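Local coordinates for protein Udp-n-acetylglucosamine pyrophosphorylase (Trypanosoma brucei, PDB 4BQH) that probably catalyses the formation of UDP-N-acetylglucosamine and diphosphate from UTP and N-acetylglucosamine 1-phosphate, and is bound by an allosteric inhibitor, at residues A[53-66]-A[373-385]. Numbering follows the deposited sequence.
Sequences HFNDVLRESLEISK and RMKSFTQYHAARK. With 9VU ((3S)-3-[2-(1,3-benzodioxol-5-yl)-2-oxidanylidene-ethyl]-4-bromanyl-5-methyl-3-oxidanyl-1H-indol-2-one), chain C.
The Tyr380 ring carries Val57 CG1 over one face, a CH-pi contact 3.7 Å from the ring centroid, while Phe54 turns its edge toward the Tyr380 ring in an offset edge-to-face pair, planes 74° apart. Lys375 O lies over one face of the His53 imidazole and Val57 CG2 over the other; Phe377 O sits at its edge, 3.2 Å from His53 CE1. With CG anti to the backbone N (chi1 170°), His53 reaches the turn 374-377. Water 1, in the plane of the Tyr380 ring, joins Tyr380 OH, His53 NE2, Met374 O and the inhibitor hydroxyl OAL. The inhibitor's bromine BRA lies 3.5 Å from Met374 CB. Farther along helix 51-64, Thr378 OG1 donates to Glu60 OE1 (2.7 Å) from above the carboxylate plane, and Gln379 NE2 reaches Glu60 OE2 weakly; the amide oxygen of Gln379 is taken by Arg408. Ser61 OG donates to Val57 O (2.7 Å) and weakly accepts from Tyr380 N. Water 3 bridges Ser61 O to Tyr380 O and Ala382 N. The helix thus holds the loop leading into strand 381-387 through aromatic packing and polar bonds, and water 1, together with direct packing of Phe54, Tyr380, Met374 and Lys375, ties both segments to the allosteric inhibitor.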
ATOM      1  N   HIS A  53      -5.397  23.240  13.685  1.00 13.24           N
ATOM      2  CA  HIS A  53      -5.081  23.048  12.281  1.00 12.78           C
ATOM      3  C   HIS A  53      -6.253  22.416  11.563  1.00 12.37           C
ATOM      4  O   HIS A  53      -6.603  22.811  10.458  1.00 12.55           O
ATOM      5  CB  HIS A  53      -3.817  22.193  12.131  1.00 12.81           C
ATOM      6  CG  HIS A  53      -3.562  21.763  10.720  1.00 13.31           C
ATOM      7  ND1 HIS A  53      -3.339  22.650   9.721  1.00 14.39           N
ATOM      8  CD2 HIS A  53      -3.544  20.499  10.143  1.00 13.41           C
ATOM      9  CE1 HIS A  53      -3.173  21.977   8.562  1.00 14.54           C
ATOM     10  NE2 HIS A  53      -3.275  20.663   8.825  1.00 13.85           N
ATOM     11  N   PHE A  54      -6.892  21.427  12.180  1.00 12.29           N
ATOM     12  CA  PHE A  54      -8.028  20.787  11.502  1.00 11.82           C
ATOM     13  C   PHE A  54      -9.279  21.647  11.306  1.00 12.27           C
ATOM     14  O   PHE A  54     -10.059  21.395  10.376  1.00 12.09           O
ATOM     15  CB  PHE A  54      -8.333  19.420  12.105  1.00 11.67           C
ATOM     16  CG  PHE A  54      -7.581  18.306  11.416  1.00 11.52           C
ATOM     17  CD1 PHE A  54      -8.046  17.799  10.189  1.00 11.63           C
ATOM     18  CD2 PHE A  54      -6.379  17.820  11.941  1.00 11.91           C
ATOM     19  CE1 PHE A  54      -7.352  16.790   9.524  1.00 11.45           C
ATOM     20  CE2 PHE A  54      -5.673  16.801  11.277  1.00 11.44           C
ATOM     21  CZ  PHE A  54      -6.153  16.305  10.059  1.00 11.71           C
ATOM     22  N   ASN A  55      -9.474  22.662  12.155  1.00 11.82           N
ATOM     23  CA  ASN A  55     -10.501  23.668  11.841  1.00 12.49           C
ATOM     24  C   ASN A  55     -10.219  24.362  10.506  1.00 12.44           C
ATOM     25  O   ASN A  55     -11.129  24.575   9.701  1.00 12.21           O
ATOM     26  CB  ASN A  55     -10.615  24.711  12.955  1.00 12.74           C
ATOM     27  CG  ASN A  55     -10.982  24.100  14.297  1.00 13.36           C
ATOM     28  OD1 ASN A  55     -11.736  23.114  14.386  1.00 12.95           O
ATOM     29  ND2 ASN A  55     -10.453  24.702  15.362  1.00 12.86           N
ATOM     30  N   ASP A  56      -8.951  24.695  10.256  1.00 12.48           N
ATOM     31  CA  ASP A  56      -8.568  25.301   8.970  1.00 14.15           C
ATOM     32  C   ASP A  56      -8.743  24.314   7.830  1.00 13.06           C
ATOM     33  O   ASP A  56      -9.137  24.695   6.735  1.00 14.00           O
ATOM     34  CB  ASP A  56      -7.094  25.723   8.995  1.00 15.30           C
ATOM     35  CG  ASP A  56      -6.841  26.911   9.890  1.00 19.43           C
ATOM     36  OD1 ASP A  56      -7.790  27.675  10.158  1.00 21.83           O
ATOM     37  OD2 ASP A  56      -5.683  27.089  10.332  1.00 22.86           O
ATOM     38  N   VAL A  57      -8.426  23.048   8.102  1.00 12.49           N
ATOM     39  CA  VAL A  57      -8.582  22.001   7.098  1.00 11.81           C
ATOM     40  C   VAL A  57     -10.059  21.914   6.712  1.00 11.60           C
ATOM     41  O   VAL A  57     -10.409  21.895   5.522  1.00 10.90           O
ATOM     42  CB  VAL A  57      -8.076  20.642   7.633  1.00 11.67           C
ATOM     43  CG1 VAL A  57      -8.419  19.525   6.648  1.00 11.41           C
ATOM     44  CG2 VAL A  57      -6.566  20.695   7.870  1.00 11.77           C
ATOM     45  N   LEU A  58     -10.936  21.887   7.713  1.00 11.29           N
ATOM     46  CA  LEU A  58     -12.368  21.761   7.420  1.00 12.00           C
ATOM     47  C   LEU A  58     -12.832  22.940   6.581  1.00 12.27           C
ATOM     48  O   LEU A  58     -13.515  22.772   5.567  1.00 11.82           O
ATOM     49  CB  LEU A  58     -13.201  21.716   8.700  1.00 11.26           C
ATOM     50  CG  LEU A  58     -14.729  21.677   8.488  1.00 11.31           C
ATOM     51  CD1 LEU A  58     -15.132  20.349   7.851  1.00 12.17           C
ATOM     52  CD2 LEU A  58     -15.421  21.869   9.837  1.00 11.77           C
ATOM     53  N   ARG A  59     -12.428  24.137   6.989  1.00 12.66           N
ATOM     54  CA  ARG A  59     -12.895  25.339   6.320  1.00 13.74           C
ATOM     55  C   ARG A  59     -12.499  25.353   4.841  1.00 13.96           C
ATOM     56  O   ARG A  59     -13.347  25.598   3.964  1.00 14.31           O
ATOM     57  CB  ARG A  59     -12.335  26.560   7.025  1.00 15.00           C
ATOM     58  CG  ARG A  59     -12.940  27.862   6.551  1.00 17.59           C
ATOM     59  CD  ARG A  59     -12.232  28.998   7.241  1.00 20.36           C
ATOM     60  NE  ARG A  59     -12.736  30.297   6.816  1.00 21.93           N
ATOM     61  CZ  ARG A  59     -12.362  31.428   7.398  1.00 22.06           C
ATOM     62  NH1 ARG A  59     -11.489  31.380   8.396  1.00 21.28           N
ATOM     63  NH2 ARG A  59     -12.856  32.587   6.983  1.00 22.79           N
ATOM     64  N   GLU A  60     -11.225  25.079   4.572  1.00 14.57           N
ATOM     65  CA  GLU A  60     -10.696  25.100   3.218  1.00 16.45           C
ATOM     66  C   GLU A  60     -11.249  23.955   2.385  1.00 16.32           C
ATOM     67  O   GLU A  60     -11.659  24.152   1.226  1.00 17.27           O
ATOM     68  CB  GLU A  60      -9.166  25.058   3.209  1.00 19.45           C
ATOM     69  CG  GLU A  60      -8.607  24.792   1.812  1.00 22.34           C
ATOM     70  CD  GLU A  60      -7.514  25.750   1.368  1.00 25.49           C
ATOM     71  OE1 GLU A  60      -6.829  26.338   2.228  1.00 27.57           O
ATOM     72  OE2 GLU A  60      -7.319  25.903   0.142  1.00 26.46           O
ATOM     73  N   SER A  61     -11.280  22.763   2.982  1.00 15.90           N
ATOM     74  CA  SER A  61     -11.776  21.583   2.264  1.00 17.05           C
ATOM     75  C   SER A  61     -13.238  21.755   1.848  1.00 17.99           C
ATOM     76  O   SER A  61     -13.626  21.310   0.776  1.00 19.04           O
ATOM     77  CB  SER A  61     -11.577  20.304   3.068  1.00 15.77           C
ATOM     78  OG  SER A  61     -10.210  20.156   3.422  1.00 13.80           O
ATOM     79  N   LEU A  62     -14.042  22.397   2.689  1.00 18.87           N
ATOM     80  CA  LEU A  62     -15.420  22.704   2.317  1.00 20.92           C
ATOM     81  C   LEU A  62     -15.484  23.668   1.133  1.00 23.65           C
ATOM     82  O   LEU A  62     -16.276  23.443   0.218  1.00 26.50           O
ATOM     83  CB  LEU A  62     -16.236  23.255   3.496  1.00 20.64           C
ATOM     84  CG  LEU A  62     -16.679  22.218   4.544  1.00 19.92           C
ATOM     85  CD1 LEU A  62     -17.250  22.904   5.782  1.00 20.44           C
ATOM     86  CD2 LEU A  62     -17.649  21.179   3.989  1.00 20.07           C
ATOM     87  N   GLU A  63     -14.664  24.722   1.153  1.00 25.52           N
ATOM     88  CA  GLU A  63     -14.598  25.695   0.027  1.00 29.07           C
ATOM     89  C   GLU A  63     -14.257  25.051  -1.321  1.00 30.57           C
ATOM     90  O   GLU A  63     -14.900  25.334  -2.341  1.00 29.52           O
ATOM     91  CB  GLU A  63     -13.582  26.793   0.318  1.00 32.60           C
ATOM     92  CG  GLU A  63     -14.022  27.772   1.378  1.00 38.86           C
ATOM     93  CD  GLU A  63     -15.314  28.458   1.006  1.00 42.16           C
ATOM     94  OE1 GLU A  63     -15.330  29.186  -0.018  1.00 45.56           O
ATOM     95  OE2 GLU A  63     -16.309  28.254   1.734  1.00 44.82           O
ATOM     96  N   ILE A  64     -13.246  24.182  -1.301  1.00 31.86           N
ATOM     97  CA  ILE A  64     -12.751  23.468  -2.487  1.00 36.52           C
ATOM     98  C   ILE A  64     -13.803  22.561  -3.134  1.00 39.52           C
ATOM     99  O   ILE A  64     -13.866  22.456  -4.362  1.00 40.87           O
ATOM    100  CB  ILE A  64     -11.480  22.653  -2.134  1.00 36.98           C
ATOM    101  CG1 ILE A  64     -10.256  23.569  -2.145  1.00 37.18           C
ATOM    102  CG2 ILE A  64     -11.287  21.451  -3.067  1.00 39.15           C
ATOM    103  CD1 ILE A  64      -9.069  22.988  -1.406  1.00 37.88           C
ATOM    104  N   SER A  65     -14.623  21.910  -2.311  1.00 41.22           N
ATOM    105  CA  SER A  65     -15.644  20.994  -2.821  1.00 45.14           C
ATOM    106  C   SER A  65     -16.858  21.737  -3.403  1.00 48.82           C
ATOM    107  O   SER A  65     -17.907  21.132  -3.636  1.00 50.74           O
ATOM    108  CB  SER A  65     -16.065  19.984  -1.742  1.00 43.50           C
ATOM    109  OG  SER A  65     -16.477  20.630  -0.551  1.00 42.98           O
ATOM    110  N   LYS A  66     -16.694  23.037  -3.650  1.00 52.66           N
ATOM    111  CA  LYS A  66     -17.739  23.884  -4.233  1.00 56.36           C
ATOM    112  C   LYS A  66     -17.307  24.548  -5.545  1.00 57.72           C
ATOM    113  O   LYS A  66     -16.539  25.514  -5.555  1.00 59.53           O
ATOM    114  CB  LYS A  66     -18.198  24.932  -3.217  1.00 57.34           C
ATOM    115  CG  LYS A  66     -18.969  24.334  -2.053  1.00 58.53           C
ATOM    116  CD  LYS A  66     -18.982  25.254  -0.848  1.00 60.98           C
ATOM    117  CE  LYS A  66     -19.510  24.524   0.378  1.00 61.45           C
ATOM    118  NZ  LYS A  66     -19.207  25.268   1.630  1.00 63.72           N
ATOM    119  N   ARG A 373       5.704  19.527   4.789  1.00 13.13           N
ATOM    120  CA  ARG A 373       4.696  20.325   4.070  1.00 12.73           C
ATOM    121  C   ARG A 373       3.291  20.025   4.544  1.00 12.81           C
ATOM    122  O   ARG A 373       2.443  20.916   4.605  1.00 12.36           O
ATOM    123  CB  ARG A 373       4.745  20.084   2.569  1.00 13.10           C
ATOM    124  CG  ARG A 373       6.014  20.580   1.888  1.00 13.36           C
ATOM    125  CD  ARG A 373       6.171  22.120   1.849  1.00 14.29           C
ATOM    126  NE  ARG A 373       7.465  22.331   1.235  1.00 14.91           N
ATOM    127  CZ  ARG A 373       8.633  22.305   1.874  1.00 15.40           C
ATOM    128  NH1 ARG A 373       8.699  22.219   3.205  1.00 16.28           N
ATOM    129  NH2 ARG A 373       9.745  22.420   1.169  1.00 17.16           N
ATOM    130  N   MET A 374       3.024  18.765   4.868  1.00 12.16           N
ATOM    131  CA  MET A 374       1.645  18.406   5.174  1.00 12.11           C
ATOM    132  C   MET A 374       1.119  19.050   6.455  1.00 11.93           C
ATOM    133  O   MET A 374      -0.072  19.281   6.564  1.00 12.04           O
ATOM    134  CB  MET A 374       1.438  16.897   5.205  1.00 12.20           C
ATOM    135  CG  MET A 374      -0.027  16.504   4.973  1.00 12.62           C
ATOM    136  SD  MET A 374      -0.161  14.708   5.088  1.00 12.87           S
ATOM    137  CE  MET A 374      -1.909  14.572   4.731  1.00 12.32           C
ATOM    138  N   LYS A 375       2.005  19.353   7.403  1.00 12.06           N
ATOM    139  CA  LYS A 375       1.589  20.014   8.645  1.00 12.81           C
ATOM    140  C   LYS A 375       0.842  21.328   8.418  1.00 12.71           C
ATOM    141  O   LYS A 375       0.060  21.706   9.255  1.00 13.17           O
ATOM    142  CB  LYS A 375       2.778  20.236   9.576  1.00 13.88           C
ATOM    143  CG  LYS A 375       3.382  18.922  10.055  1.00 15.82           C
ATOM    144  CD  LYS A 375       4.375  19.111  11.189  1.00 18.51           C
ATOM    145  CE  LYS A 375       3.662  19.206  12.529  1.00 19.35           C
ATOM    146  NZ  LYS A 375       4.643  19.011  13.636  1.00 20.42           N
ATOM    147  N   SER A 376       1.097  22.020   7.308  1.00 12.98           N
ATOM    148  CA  SER A 376       0.347  23.254   7.023  1.00 14.03           C
ATOM    149  C   SER A 376      -0.592  23.109   5.844  1.00 14.78           C
ATOM    150  O   SER A 376      -1.175  24.088   5.378  1.00 16.47           O
ATOM    151  CB  SER A 376       1.304  24.435   6.829  1.00 15.60           C
ATOM    152  OG  SER A 376       2.098  24.288   5.651  1.00 17.25           O
ATOM    153  N   PHE A 377      -0.778  21.880   5.378  1.00 12.82           N
ATOM    154  CA  PHE A 377      -1.544  21.617   4.163  1.00 12.64           C
ATOM    155  C   PHE A 377      -3.015  21.511   4.547  1.00 12.36           C
ATOM    156  O   PHE A 377      -3.348  20.838   5.534  1.00 12.44           O
ATOM    157  CB  PHE A 377      -1.049  20.283   3.576  1.00 12.54           C
ATOM    158  CG  PHE A 377      -1.829  19.790   2.398  1.00 13.26           C
ATOM    159  CD1 PHE A 377      -1.517  20.217   1.114  1.00 14.57           C
ATOM    160  CD2 PHE A 377      -2.814  18.827   2.569  1.00 13.78           C
ATOM    161  CE1 PHE A 377      -2.223  19.729   0.005  1.00 15.50           C
ATOM    162  CE2 PHE A 377      -3.535  18.340   1.473  1.00 14.17           C
ATOM    163  CZ  PHE A 377      -3.238  18.788   0.199  1.00 14.34           C
ATOM    164  N   THR A 378      -3.890  22.142   3.763  1.00 11.84           N
ATOM    165  CA  THR A 378      -5.295  22.215   4.157  1.00 12.31           C
ATOM    166  C   THR A 378      -6.268  21.748   3.099  1.00 12.30           C
ATOM    167  O   THR A 378      -7.471  21.798   3.342  1.00 12.51           O
ATOM    168  CB  THR A 378      -5.701  23.657   4.550  1.00 12.93           C
ATOM    169  OG1 THR A 378      -5.300  24.530   3.503  1.00 13.75           O
ATOM    170  CG2 THR A 378      -5.027  24.076   5.848  1.00 13.50           C
ATOM    171  N   GLN A 379      -5.757  21.269   1.963  1.00 11.80           N
ATOM    172  CA  GLN A 379      -6.607  20.836   0.831  1.00 13.42           C
ATOM    173  C   GLN A 379      -7.003  19.366   0.901  1.00 12.14           C
ATOM    174  O   GLN A 379      -6.657  18.550   0.030  1.00 12.14           O
ATOM    175  CB  GLN A 379      -5.927  21.202  -0.498  1.00 16.35           C
ATOM    176  CG  GLN A 379      -5.715  22.708  -0.591  1.00 19.85           C
ATOM    177  CD  GLN A 379      -5.290  23.183  -1.969  1.00 23.68           C
ATOM    178  OE1 GLN A 379      -4.947  22.384  -2.850  1.00 26.57           O
ATOM    179  NE2 GLN A 379      -5.309  24.501  -2.166  1.00 27.11           N
ATOM    180  N   TYR A 380      -7.764  19.029   1.937  1.00 11.49           N
ATOM    181  CA  TYR A 380      -8.247  17.651   2.076  1.00 11.33           C
ATOM    182  C   TYR A 380      -9.506  17.462   1.245  1.00 11.74           C
ATOM    183  O   TYR A 380     -10.065  18.430   0.695  1.00 11.73           O
ATOM    184  CB  TYR A 380      -8.542  17.331   3.556  1.00 11.17           C
ATOM    185  CG  TYR A 380      -7.341  17.069   4.448  1.00 10.92           C
ATOM    186  CD1 TYR A 380      -6.279  17.983   4.534  1.00 11.71           C
ATOM    187  CD2 TYR A 380      -7.294  15.935   5.260  1.00 10.83           C
ATOM    188  CE1 TYR A 380      -5.205  17.769   5.395  1.00 11.05           C
ATOM    189  CE2 TYR A 380      -6.218  15.703   6.104  1.00 10.94           C
ATOM    190  CZ  TYR A 380      -5.182  16.624   6.175  1.00 10.95           C
ATOM    191  OH  TYR A 380      -4.123  16.420   7.021  1.00 11.22           O
ATOM    192  N   HIS A 381      -9.950  16.209   1.161  1.00 12.05           N
ATOM    193  CA  HIS A 381     -11.153  15.846   0.432  1.00 12.57           C
ATOM    194  C   HIS A 381     -12.295  15.706   1.411  1.00 12.38           C
ATOM    195  O   HIS A 381     -12.276  14.827   2.285  1.00 12.45           O
ATOM    196  CB  HIS A 381     -10.918  14.525  -0.287  1.00 13.49           C
ATOM    197  CG  HIS A 381      -9.841  14.589  -1.334  1.00 14.56           C
ATOM    198  ND1 HIS A 381      -8.519  14.525  -1.031  1.00 15.22           N
ATOM    199  CD2 HIS A 381      -9.923  14.686  -2.716  1.00 15.59           C
ATOM    200  CE1 HIS A 381      -7.792  14.600  -2.159  1.00 14.74           C
ATOM    201  NE2 HIS A 381      -8.646  14.696  -3.198  1.00 17.82           N
ATOM    202  N   ALA A 382     -13.289  16.587   1.297  1.00 12.42           N
ATOM    203  CA  ALA A 382     -14.420  16.604   2.231  1.00 12.48           C
ATOM    204  C   ALA A 382     -15.596  15.866   1.610  1.00 13.06           C
ATOM    205  O   ALA A 382     -15.861  15.990   0.394  1.00 14.34           O
ATOM    206  CB  ALA A 382     -14.822  18.044   2.533  1.00 12.62           C
ATOM    207  N   ALA A 383     -16.302  15.091   2.415  1.00 13.52           N
ATOM    208  CA  ALA A 383     -17.497  14.403   1.949  1.00 14.55           C
ATOM    209  C   ALA A 383     -18.579  14.513   3.021  1.00 15.64           C
ATOM    210  O   ALA A 383     -18.275  14.434   4.201  1.00 14.98           O
ATOM    211  CB  ALA A 383     -17.196  12.931   1.647  1.00 15.59           C
ATOM    212  N   ARG A 384     -19.825  14.726   2.594  1.00 17.22           N
ATOM    213  CA  ARG A 384     -20.980  14.721   3.499  1.00 19.81           C
ATOM    214  C   ARG A 384     -21.459  13.302   3.648  1.00 18.92           C
ATOM    215  O   ARG A 384     -21.653  12.602   2.653  1.00 19.11           O
ATOM    216  CB  ARG A 384     -22.141  15.578   2.952  1.00 23.63           C
ATOM    217  CG  ARG A 384     -21.825  17.039   2.731  1.00 28.28           C
ATOM    218  CD  ARG A 384     -21.818  17.396   1.243  1.00 36.55           C
ATOM    219  NE  ARG A 384     -21.103  18.657   1.001  1.00 41.72           N
ATOM    220  CZ  ARG A 384     -21.672  19.860   0.928  1.00 46.26           C
ATOM    221  NH1 ARG A 384     -22.990  20.001   1.055  1.00 47.76           N
ATOM    222  NH2 ARG A 384     -20.913  20.929   0.719  1.00 48.68           N
ATOM    223  N   LYS A 385     -21.653  12.873   4.890  1.00 17.82           N
ATOM    224  CA  LYS A 385     -21.960  11.489   5.204  1.00 18.60           C
ATOM    225  C   LYS A 385     -22.999  11.443   6.311  1.00 18.14           C
ATOM    226  O   LYS A 385     -23.059  12.341   7.145  1.00 16.48           O
ATOM    227  CB  LYS A 385     -20.706  10.765   5.696  1.00 21.49           C
ATOM    228  CG  LYS A 385     -19.570  10.644   4.700  1.00 24.11           C
ATOM    229  CD  LYS A 385     -19.749   9.418   3.821  1.00 27.71           C
ATOM    230  CE  LYS A 385     -18.717   9.398   2.707  1.00 29.18           C
ATOM    231  NZ  LYS A 385     -19.179   8.518   1.596  1.00 32.93           N
TER
HETATM  232  OAN 9VU C1539      -2.777  17.449  12.631  1.00 13.61           O
HETATM  233  CAH 9VU C1539      -1.658  17.002  12.314  1.00 13.99           C
HETATM  234  NAG 9VU C1539      -0.689  16.727  13.192  1.00 14.02           N
HETATM  235  CAC 9VU C1539       0.407  16.293  12.512  1.00 13.59           C
HETATM  236  CAB 9VU C1539       1.601  15.934  12.995  1.00 13.80           C
HETATM  237  CAA 9VU C1539       2.664  15.531  12.171  1.00 14.26           C
HETATM  238  CAF 9VU C1539       2.448  15.528  10.788  1.00 14.55           C
HETATM  239  CAJ 9VU C1539       3.506  15.129   9.902  1.00 14.82           C
HETATM  240  CAE 9VU C1539       1.170  15.918  10.327  1.00 13.97           C
HETATM  241 BRA  9VU C1539       0.896  15.836   8.449  1.00 15.30          BR
HETATM  242  CAD 9VU C1539       0.168  16.291  11.171  1.00 13.91           C
HETATM  243  CAI 9VU C1539      -1.185  16.754  10.996  1.00 13.97           C
HETATM  244  OAL 9VU C1539      -1.183  18.021  10.333  1.00 15.78           O
HETATM  245  CAM 9VU C1539      -2.099  15.859  10.117  1.00 13.67           C
HETATM  246  CAO 9VU C1539      -2.419  14.489  10.751  1.00 13.40           C
HETATM  247  OAP 9VU C1539      -2.087  14.303  11.931  1.00 14.80           O
HETATM  248  CAQ 9VU C1539      -3.127  13.534   9.963  1.00 13.19           C
HETATM  249  CAV 9VU C1539      -3.265  13.648   8.578  1.00 12.82           C
HETATM  250  CAU 9VU C1539      -3.947  12.740   7.858  1.00 12.68           C
HETATM  251  OAY 9VU C1539      -4.159  12.703   6.509  1.00 12.32           O
HETATM  252  CAX 9VU C1539      -5.267  11.773   6.360  1.00 11.89           C
HETATM  253  OAW 9VU C1539      -5.116  10.896   7.483  1.00 11.82           O
HETATM  254  CAT 9VU C1539      -4.501  11.671   8.430  1.00 12.53           C
HETATM  255  CAS 9VU C1539      -4.398  11.483   9.756  1.00 12.63           C
HETATM  256  CAR 9VU C1539      -3.703  12.398  10.546  1.00 13.19           C
HETATM  257  O   HOH W   1      -2.385  18.410   7.671  1.00 11.95           O
HETATM  258  O   HOH W   2      -4.372  25.586   0.247  1.00 33.41           O
HETATM  259  O   HOH W   3     -12.689  18.857  -0.370  1.00 17.13           O